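Local coordinates for OmpA family protein (Klebsiella pneumoniae subsp. pneumoniae, PDB 7RJJ) that probably ties the outer membrane to the cell wall by binding peptidoglycan through its OmpA-like domain, the piece held here, which carries a bound D-alanine, at residues Phe15-Trp20 against Leu108-Glu113; Ile7-Met12 against Val112-Val117. All blocks are in the same frame, centred on the assembly; numbering follows the deposited sequence.

Contacts 1 and 2 lie one after the other on the same piece of chain: Val-112 and Glu-113 belong to both, and the contact centres are about 15 Å apart. Contact 1 is the ligand end, where Arg-110, between helix 103-109 and strand 112-117, and the 15-20 loop meet beside D-alanine. Contact 2 is the sheet end, where strand 112-117 takes 7-12 along its edge; the nearest atoms of the Val-112 side chain and D-alanine are already about 11 Å apart. Arg-111 bridges the two, its CD packed 3.0 Å from OG of Ser-11 and its CB 3.3 Å from O of Met-12. The sheet thus leads directly into one wall of the pocket.

Contact 1 (Phe15-Trp20 against Leu108-Glu113); sequences FDTGKW and LNRRVE. With DAL (D-alanine), chain C.
Helix 103-109 ends at Asn-109. Arg-110 bends at chi3 (-66°) so that its NE reaches the carbonyl O of Phe-15 at 2.8 Å, nearly straight at 163°; the oxygen lies in the guanidinium plane, while NE sits above the carbonyl plane. OG1 of Thr-17 rests over one guanidinium face, 3.4 Å from NH1 of Arg-110, but at an angle too poor for a hydrogen bond. At the edge, water 1 accepts from NH2 and donates to OD1 of Asp-16. With NH1 salt-bridged to Asp-52, these partners fix the rotation of the guanidinium. CD of Arg-110 packs 3.3 Å from O of D-alanine, which also receives N of Gly-18 at 2.8 Å, inside the type II turn 16-19. Arg-110 and Asp-52 line this pocket, consistent with the Arg and Asp that bind the peptidoglycan stem peptide in related OmpA-like domains. Arg-111 turns away, its NE salt-bridged to the anti lone pair of Glu-113 OE2. CA of Arg-111 and O of Arg-110 lie at the edge of the Phe-15 ring, near its plane, and CG2 of Val-112 touches CE2 of Phe-15 at 3.8 Å. Helix 57-77 packs here through Arg-67, on Phe-15 and Arg-110, and Val-71, on Val-112 of strand 112-117.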
ATOM      1  N   PHE A  15       8.781   0.084   3.942  1.00 21.83           N
ATOM      2  CA  PHE A  15       9.416  -1.260   3.859  1.00 22.83           C
ATOM      3  C   PHE A  15      10.913  -1.233   3.547  1.00 25.06           C
ATOM      4  O   PHE A  15      11.360  -0.436   2.687  1.00 24.73           O
ATOM      5  CB  PHE A  15       8.754  -2.069   2.738  1.00 21.18           C
ATOM      6  CG  PHE A  15       7.258  -2.129   2.846  1.00 19.26           C
ATOM      7  CD1 PHE A  15       6.650  -3.029   3.709  1.00 19.18           C
ATOM      8  CD2 PHE A  15       6.461  -1.249   2.131  1.00 17.83           C
ATOM      9  CE1 PHE A  15       5.274  -3.058   3.841  1.00 17.82           C
ATOM     10  CE2 PHE A  15       5.087  -1.275   2.270  1.00 16.54           C
ATOM     11  CZ  PHE A  15       4.496  -2.187   3.117  1.00 16.61           C
ATOM     12  N   ASP A  16      11.639  -2.123   4.245  1.00 27.61           N
ATOM     13  CA  ASP A  16      13.083  -2.367   4.011  1.00 30.50           C
ATOM     14  C   ASP A  16      13.189  -3.400   2.887  1.00 30.09           C
ATOM     15  O   ASP A  16      12.157  -4.082   2.597  1.00 28.13           O
ATOM     16  CB  ASP A  16      13.804  -2.859   5.271  1.00 34.18           C
ATOM     17  CG  ASP A  16      13.957  -1.802   6.385  1.00 36.22           C
ATOM     18  OD1 ASP A  16      14.119  -0.602   6.101  1.00 37.71           O
ATOM     19  OD2 ASP A  16      13.816  -2.215   7.558  1.00 38.68           O
ATOM     20  N   THR A  17      14.377  -3.490   2.284  1.00 31.39           N
ATOM     21  CA  THR A  17      14.677  -4.413   1.160  1.00 32.35           C
ATOM     22  C   THR A  17      14.166  -5.827   1.459  1.00 32.21           C
ATOM     23  O   THR A  17      14.384  -6.301   2.584  1.00 33.63           O
ATOM     24  CB  THR A  17      16.185  -4.430   0.875  1.00 35.25           C
ATOM     25  OG1 THR A  17      16.563  -3.087   0.570  1.00 35.20           O
ATOM     26  CG2 THR A  17      16.569  -5.362  -0.254  1.00 36.53           C
ATOM     27  N   GLY A  18      13.450  -6.420   0.495  1.00 31.51           N
ATOM     28  CA  GLY A  18      12.951  -7.812   0.533  1.00 31.70           C
ATOM     29  C   GLY A  18      12.003  -8.108   1.681  1.00 31.06           C
ATOM     30  O   GLY A  18      11.646  -9.295   1.838  1.00 31.91           O
ATOM     31  N   LYS A  19      11.599  -7.087   2.439  1.00 29.84           N
ATOM     32  CA  LYS A  19      10.675  -7.273   3.592  1.00 29.89           C
ATOM     33  C   LYS A  19       9.274  -6.784   3.222  1.00 26.96           C
ATOM     34  O   LYS A  19       9.168  -5.865   2.403  1.00 24.44           O
ATOM     35  CB  LYS A  19      11.144  -6.479   4.817  1.00 31.31           C
ATOM     36  CG  LYS A  19      12.480  -6.895   5.416  1.00 34.65           C
ATOM     37  CD  LYS A  19      12.457  -8.256   6.066  1.00 37.01           C
ATOM     38  CE  LYS A  19      13.783  -8.629   6.699  1.00 40.76           C
ATOM     39  NZ  LYS A  19      14.168  -7.674   7.766  1.00 41.76           N
ATOM     40  N   TRP A  20       8.253  -7.385   3.836  1.00 27.10           N
ATOM     41  CA  TRP A  20       6.839  -6.995   3.618  1.00 25.86           C
ATOM     42  C   TRP A  20       6.230  -6.611   4.967  1.00 26.29           C
ATOM     43  O   TRP A  20       5.085  -6.147   4.976  1.00 26.53           O
ATOM     44  CB  TRP A  20       6.051  -8.104   2.902  1.00 26.20           C
ATOM     45  CG  TRP A  20       6.026  -9.423   3.612  1.00 28.20           C
ATOM     46  CD1 TRP A  20       5.124  -9.850   4.546  1.00 28.93           C
ATOM     47  CD2 TRP A  20       6.947 -10.511   3.423  1.00 30.80           C
ATOM     48  NE1 TRP A  20       5.436 -11.115   4.970  1.00 30.55           N
ATOM     49  CE2 TRP A  20       6.540 -11.552   4.288  1.00 32.29           C
ATOM     50  CE3 TRP A  20       8.078 -10.701   2.620  1.00 32.33           C
ATOM     51  CZ2 TRP A  20       7.224 -12.765   4.361  1.00 35.58           C
ATOM     52  CZ3 TRP A  20       8.755 -11.897   2.696  1.00 35.10           C
ATOM     53  CH2 TRP A  20       8.332 -12.916   3.557  1.00 36.74           C
ATOM     54  N   LEU A 108      12.010   4.909  -1.284  1.00 20.81           N
ATOM     55  CA  LEU A 108      10.700   5.536  -1.603  1.00 19.88           C
ATOM     56  C   LEU A 108       9.862   4.587  -2.469  1.00 17.73           C
ATOM     57  O   LEU A 108       8.622   4.563  -2.282  1.00 16.79           O
ATOM     58  CB  LEU A 108      10.920   6.877  -2.314  1.00 21.13           C
ATOM     59  CG  LEU A 108      11.283   8.057  -1.412  1.00 23.42           C
ATOM     60  CD1 LEU A 108      11.717   9.260  -2.236  1.00 25.15           C
ATOM     61  CD2 LEU A 108      10.131   8.435  -0.493  1.00 23.74           C
ATOM     62  N   ASN A 109      10.512   3.808  -3.339  1.00 17.18           N
ATOM     63  CA  ASN A 109       9.783   2.897  -4.264  1.00 16.01           C
ATOM     64  C   ASN A 109       9.179   1.706  -3.504  1.00 15.50           C
ATOM     65  O   ASN A 109       8.141   1.168  -3.975  1.00 14.84           O
ATOM     66  CB  ASN A 109      10.672   2.474  -5.433  1.00 16.49           C
ATOM     67  CG  ASN A 109      10.945   3.613  -6.393  1.00 17.27           C
ATOM     68  OD1 ASN A 109      10.084   4.473  -6.611  1.00 17.07           O
ATOM     69  ND2 ASN A 109      12.129   3.614  -6.996  1.00 18.18           N
ATOM     70  N   ARG A 110       9.815   1.272  -2.414  1.00 16.36           N
ATOM     71  CA  ARG A 110       9.277   0.167  -1.579  1.00 16.33           C
ATOM     72  C   ARG A 110       8.079   0.752  -0.836  1.00 15.83           C
ATOM     73  O   ARG A 110       8.274   1.297   0.264  1.00 16.38           O
ATOM     74  CB  ARG A 110      10.373  -0.358  -0.641  1.00 17.83           C
ATOM     75  CG  ARG A 110      11.613  -0.851  -1.371  1.00 18.81           C
ATOM     76  CD  ARG A 110      12.609  -1.539  -0.454  1.00 20.62           C
ATOM     77  NE  ARG A 110      13.224  -0.675   0.551  1.00 21.78           N
ATOM     78  CZ  ARG A 110      14.419  -0.075   0.431  1.00 22.87           C
ATOM     79  NH1 ARG A 110      15.136  -0.215  -0.667  1.00 22.83           N
ATOM     80  NH2 ARG A 110      14.886   0.676   1.414  1.00 24.12           N
ATOM     81  N   ARG A 111       6.875   0.614  -1.401  1.00 14.89           N
ATOM     82  CA  ARG A 111       5.755   1.345  -0.778  1.00 14.85           C
ATOM     83  C   ARG A 111       4.395   0.724  -1.100  1.00 13.62           C
ATOM     84  O   ARG A 111       4.313  -0.230  -1.899  1.00 13.26           O
ATOM     85  CB  ARG A 111       5.787   2.753  -1.373  1.00 15.53           C
ATOM     86  CG  ARG A 111       5.318   2.787  -2.820  1.00 15.33           C
ATOM     87  CD  ARG A 111       5.660   4.071  -3.546  1.00 16.61           C
ATOM     88  NE  ARG A 111       4.908   4.178  -4.792  1.00 16.95           N
ATOM     89  CZ  ARG A 111       5.273   3.644  -5.948  1.00 17.86           C
ATOM     90  NH1 ARG A 111       6.396   2.944  -6.043  1.00 18.66           N
ATOM     91  NH2 ARG A 111       4.507   3.805  -7.014  1.00 18.08           N
ATOM     92  N   VAL A 112       3.365   1.287  -0.485  1.00 13.57           N
ATOM     93  CA  VAL A 112       1.953   0.921  -0.774  1.00 12.83           C
ATOM     94  C   VAL A 112       1.189   2.219  -1.062  1.00 13.44           C
ATOM     95  O   VAL A 112       1.470   3.240  -0.402  1.00 14.51           O
ATOM     96  CB  VAL A 112       1.330   0.110   0.376  1.00 12.89           C
ATOM     97  CG1 VAL A 112      -0.188   0.198   0.376  1.00 12.35           C
ATOM     98  CG2 VAL A 112       1.809  -1.333   0.368  1.00 13.04           C
ATOM     99  N   GLU A 113       0.309   2.168  -2.059  1.00 13.95           N
ATOM    100  CA  GLU A 113      -0.573   3.274  -2.494  1.00 15.47           C
ATOM    101  C   GLU A 113      -2.015   2.819  -2.241  1.00 14.17           C
ATOM    102  O   GLU A 113      -2.295   1.622  -2.488  1.00 13.92           O
ATOM    103  CB  GLU A 113      -0.394   3.550  -3.990  1.00 17.89           C
ATOM    104  CG  GLU A 113       1.015   3.930  -4.415  1.00 20.97           C
ATOM    105  CD  GLU A 113       1.460   5.343  -4.084  1.00 25.27           C
ATOM    106  OE1 GLU A 113       0.658   6.099  -3.463  1.00 28.24           O
ATOM    107  OE2 GLU A 113       2.601   5.706  -4.481  1.00 29.86           O
TER
HETATM  108  N   DAL C 601      13.219  -5.101  -4.950  1.00 24.99           N
HETATM  109  CA  DAL C 601      13.593  -5.139  -3.503  1.00 25.85           C
HETATM  110  CB  DAL C 601      13.879  -6.558  -3.085  1.00 29.05           C
HETATM  111  C   DAL C 601      12.476  -4.511  -2.658  1.00 25.73           C
HETATM  112  O   DAL C 601      12.426  -4.696  -1.443  1.00 23.42           O
HETATM  113  OXT DAL C 601      11.611  -3.785  -3.157  1.00 22.22           O
HETATM  114  O   HOH W   1      13.977   0.993   4.167  1.00 26.32           O

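Contact 2 (Ile7-Met12 against Val112-Val117); sequences IRLDSM and VEISLV
Leu-9 points its side chain at strand 112-117 and carries much of the apolar part of this antiparallel pairing. With CG anti to the carbonyl carbon (chi1 -54°), its two methyls divide the work: the side chains of Leu-9 and Ile-114 cross obliquely, CD1 of Leu-9 3.6 Å from CG2 of Ile-114, and CD2 meets CD1 of Leu-116 with the two chains at about a right angle. At its other end, CD1 of Ile-114 receives CE of Met-12, a selenomethionine whose chain folds at chi3 (-57°) to bring that tip within 3.7 Å. Ile-7 adds a flank-to-flank touch, CB to CB of Leu-116. Elsewhere the meeting is polar: Glu-113, bent at chi2 (-76°), brings its carboxylate over Ser-11, whose OG lies 2.8 Å from OE2 in a weak hydrogen bond; the stronger partner of OE2 is Arg-111. Ile-7 and Leu-116 form a hydrogen-bonded pair, and N of Leu-9 donates to O of Ile-114 at 2.8 Å, nearly along the C=O axis. Beyond it the register slips by one residue, water 2 takes up O of Asp-10, and pairing resumes as a single bridge between Met-12 and Val-112. This is edge pairing in the mixed sheet of the alpha/beta OmpA-like domain: short strand 7-8 forms one edge, strand 43-49 flanks 112-117 beyond, and helices 27-38 and 57-77 pack on the face of Leu-9, Met-12 and Ile-114.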
ATOM      1  N   ILE A   7     -10.422   8.605  -4.817  1.00 23.82           N
ATOM      2  CA  ILE A   7      -9.577   9.414  -3.890  1.00 24.99           C
ATOM      3  C   ILE A   7      -8.243   8.684  -3.741  1.00 22.55           C
ATOM      4  O   ILE A   7      -8.259   7.524  -3.352  1.00 19.61           O
ATOM      5  CB  ILE A   7     -10.277   9.618  -2.529  1.00 25.67           C
ATOM      6  CG1 ILE A   7     -11.655  10.265  -2.684  1.00 28.42           C
ATOM      7  CG2 ILE A   7      -9.390  10.394  -1.562  1.00 26.89           C
ATOM      8  CD1 ILE A   7     -11.644  11.595  -3.400  1.00 31.10           C
ATOM      9  N   ARG A   8      -7.134   9.346  -4.060  1.00 24.21           N
ATOM     10  CA  ARG A   8      -5.806   8.692  -3.912  1.00 23.78           C
ATOM     11  C   ARG A   8      -5.185   9.178  -2.605  1.00 23.08           C
ATOM     12  O   ARG A   8      -5.112  10.403  -2.413  1.00 24.85           O
ATOM     13  CB  ARG A   8      -4.941   8.969  -5.144  1.00 27.24           C
ATOM     14  CG  ARG A   8      -5.493   8.279  -6.380  1.00 30.62           C
ATOM     15  CD  ARG A   8      -4.859   8.638  -7.701  1.00 35.77           C
ATOM     16  NE  ARG A   8      -5.522   7.842  -8.731  1.00 39.46           N
ATOM     17  CZ  ARG A   8      -6.709   8.115  -9.270  1.00 41.74           C
ATOM     18  NH1 ARG A   8      -7.208   7.306 -10.192  1.00 42.14           N
ATOM     19  NH2 ARG A   8      -7.396   9.180  -8.887  1.00 45.06           N
ATOM     20  N   LEU A   9      -4.824   8.253  -1.716  1.00 20.36           N
ATOM     21  CA  LEU A   9      -4.192   8.666  -0.443  1.00 21.03           C
ATOM     22  C   LEU A   9      -2.703   8.870  -0.708  1.00 21.16           C
ATOM     23  O   LEU A   9      -2.253   8.458  -1.766  1.00 20.52           O
ATOM     24  CB  LEU A   9      -4.447   7.609   0.630  1.00 19.55           C
ATOM     25  CG  LEU A   9      -5.918   7.252   0.841  1.00 19.57           C
ATOM     26  CD1 LEU A   9      -6.081   6.354   2.055  1.00 19.35           C
ATOM     27  CD2 LEU A   9      -6.765   8.503   0.978  1.00 22.00           C
ATOM     28  N   ASP A  10      -1.989   9.544   0.191  1.00 23.38           N
ATOM     29  CA  ASP A  10      -0.534   9.742  -0.038  1.00 24.77           C
ATOM     30  C   ASP A  10       0.176   8.385   0.021  1.00 22.69           C
ATOM     31  O   ASP A  10      -0.263   7.529   0.797  1.00 21.48           O
ATOM     32  CB  ASP A  10       0.064  10.724   0.970  1.00 27.96           C
ATOM     33  CG  ASP A  10      -0.369  12.162   0.754  1.00 31.18           C
ATOM     34  OD1 ASP A  10      -1.578  12.395   0.587  1.00 33.82           O
ATOM     35  OD2 ASP A  10       0.518  13.023   0.686  1.00 35.48           O
ATOM     36  N   SER A  11       1.235   8.223  -0.780  1.00 23.14           N
ATOM     37  CA  SER A  11       2.070   6.994  -0.809  1.00 21.39           C
ATOM     38  C   SER A  11       2.672   6.754   0.571  1.00 20.54           C
ATOM     39  O   SER A  11       2.934   7.712   1.294  1.00 20.94           O
ATOM     40  CB  SER A  11       3.170   7.131  -1.833  1.00 23.90           C
ATOM     41  OG  SER A  11       3.872   5.906  -1.972  1.00 24.88           O
HETATM   42  N   MSE A  12       2.937   5.485   0.903  1.00 18.58           N
HETATM   43  CA  MSE A  12       3.508   5.113   2.190  1.00 18.87           C
HETATM   44  C   MSE A  12       4.703   4.183   1.974  1.00 18.73           C
HETATM   45  O   MSE A  12       4.528   2.999   1.690  1.00 17.93           O
HETATM   46  CB  MSE A  12       2.452   4.419   3.065  1.00 18.75           C
HETATM   47  CG  MSE A  12       1.380   5.348   3.627  1.00 19.53           C
HETATM   48 SE   MSE A  12       0.108   4.366   4.773  0.80 19.21          SE
HETATM   49  CE  MSE A  12      -0.517   3.000   3.525  1.00 16.61           C
ATOM     50  N   VAL A 112       3.365   1.287  -0.485  1.00 13.57           N
ATOM     51  CA  VAL A 112       1.953   0.921  -0.774  1.00 12.83           C
ATOM     52  C   VAL A 112       1.189   2.219  -1.062  1.00 13.44           C
ATOM     53  O   VAL A 112       1.470   3.240  -0.402  1.00 14.51           O
ATOM     54  CB  VAL A 112       1.330   0.110   0.376  1.00 12.89           C
ATOM     55  CG1 VAL A 112      -0.188   0.198   0.376  1.00 12.35           C
ATOM     56  CG2 VAL A 112       1.809  -1.333   0.368  1.00 13.04           C
ATOM     57  N   GLU A 113       0.309   2.168  -2.059  1.00 13.95           N
ATOM     58  CA  GLU A 113      -0.573   3.274  -2.494  1.00 15.47           C
ATOM     59  C   GLU A 113      -2.015   2.819  -2.241  1.00 14.17           C
ATOM     60  O   GLU A 113      -2.295   1.622  -2.488  1.00 13.92           O
ATOM     61  CB  GLU A 113      -0.394   3.550  -3.990  1.00 17.89           C
ATOM     62  CG  GLU A 113       1.015   3.930  -4.415  1.00 20.97           C
ATOM     63  CD  GLU A 113       1.460   5.343  -4.084  1.00 25.27           C
ATOM     64  OE1 GLU A 113       0.658   6.099  -3.463  1.00 28.24           O
ATOM     65  OE2 GLU A 113       2.601   5.706  -4.481  1.00 29.86           O
ATOM     66  N   ILE A 114      -2.864   3.704  -1.728  1.00 13.86           N
ATOM     67  CA  ILE A 114      -4.292   3.356  -1.470  1.00 13.57           C
ATOM     68  C   ILE A 114      -5.176   4.287  -2.303  1.00 13.90           C
ATOM     69  O   ILE A 114      -4.918   5.516  -2.330  1.00 14.58           O
ATOM     70  CB  ILE A 114      -4.622   3.419   0.036  1.00 14.19           C
ATOM     71  CG1 ILE A 114      -3.805   2.396   0.830  1.00 13.96           C
ATOM     72  CG2 ILE A 114      -6.115   3.235   0.275  1.00 14.62           C
ATOM     73  CD1 ILE A 114      -3.946   2.506   2.330  1.00 15.26           C
ATOM     74  N   SER A 115      -6.139   3.700  -3.012  1.00 13.43           N
ATOM     75  CA  SER A 115      -7.125   4.488  -3.787  1.00 14.48           C
ATOM     76  C   SER A 115      -8.515   4.120  -3.269  1.00 14.56           C
ATOM     77  O   SER A 115      -8.755   2.907  -3.083  1.00 14.11           O
ATOM     78  CB  SER A 115      -7.017   4.226  -5.255  1.00 14.78           C
ATOM     79  OG  SER A 115      -5.738   4.579  -5.745  1.00 15.12           O
ATOM     80  N   LEU A 116      -9.367   5.112  -3.004  1.00 15.61           N
ATOM     81  CA  LEU A 116     -10.751   4.820  -2.527  1.00 16.08           C
ATOM     82  C   LEU A 116     -11.694   4.949  -3.732  1.00 17.08           C
ATOM     83  O   LEU A 116     -11.701   6.004  -4.384  1.00 18.28           O
ATOM     84  CB  LEU A 116     -11.095   5.755  -1.370  1.00 17.35           C
ATOM     85  CG  LEU A 116     -10.044   5.826  -0.259  1.00 16.97           C
ATOM     86  CD1 LEU A 116     -10.455   6.811   0.823  1.00 18.94           C
ATOM     87  CD2 LEU A 116      -9.785   4.458   0.342  1.00 15.53           C
ATOM     88  N   VAL A 117     -12.417   3.873  -4.041  1.00 16.83           N
ATOM     89  CA  VAL A 117     -13.264   3.821  -5.264  1.00 18.29           C
ATOM     90  C   VAL A 117     -14.727   3.756  -4.843  1.00 19.59           C
ATOM     91  O   VAL A 117     -15.156   2.803  -4.206  1.00 18.85           O
ATOM     92  CB  VAL A 117     -12.855   2.624  -6.141  1.00 17.58           C
ATOM     93  CG1 VAL A 117     -13.662   2.569  -7.418  1.00 19.46           C
ATOM     94  CG2 VAL A 117     -11.359   2.641  -6.438  1.00 16.63           C
TER
HETATM   95  O   HOH W   2      -1.280   4.951   0.846  1.00 27.22           O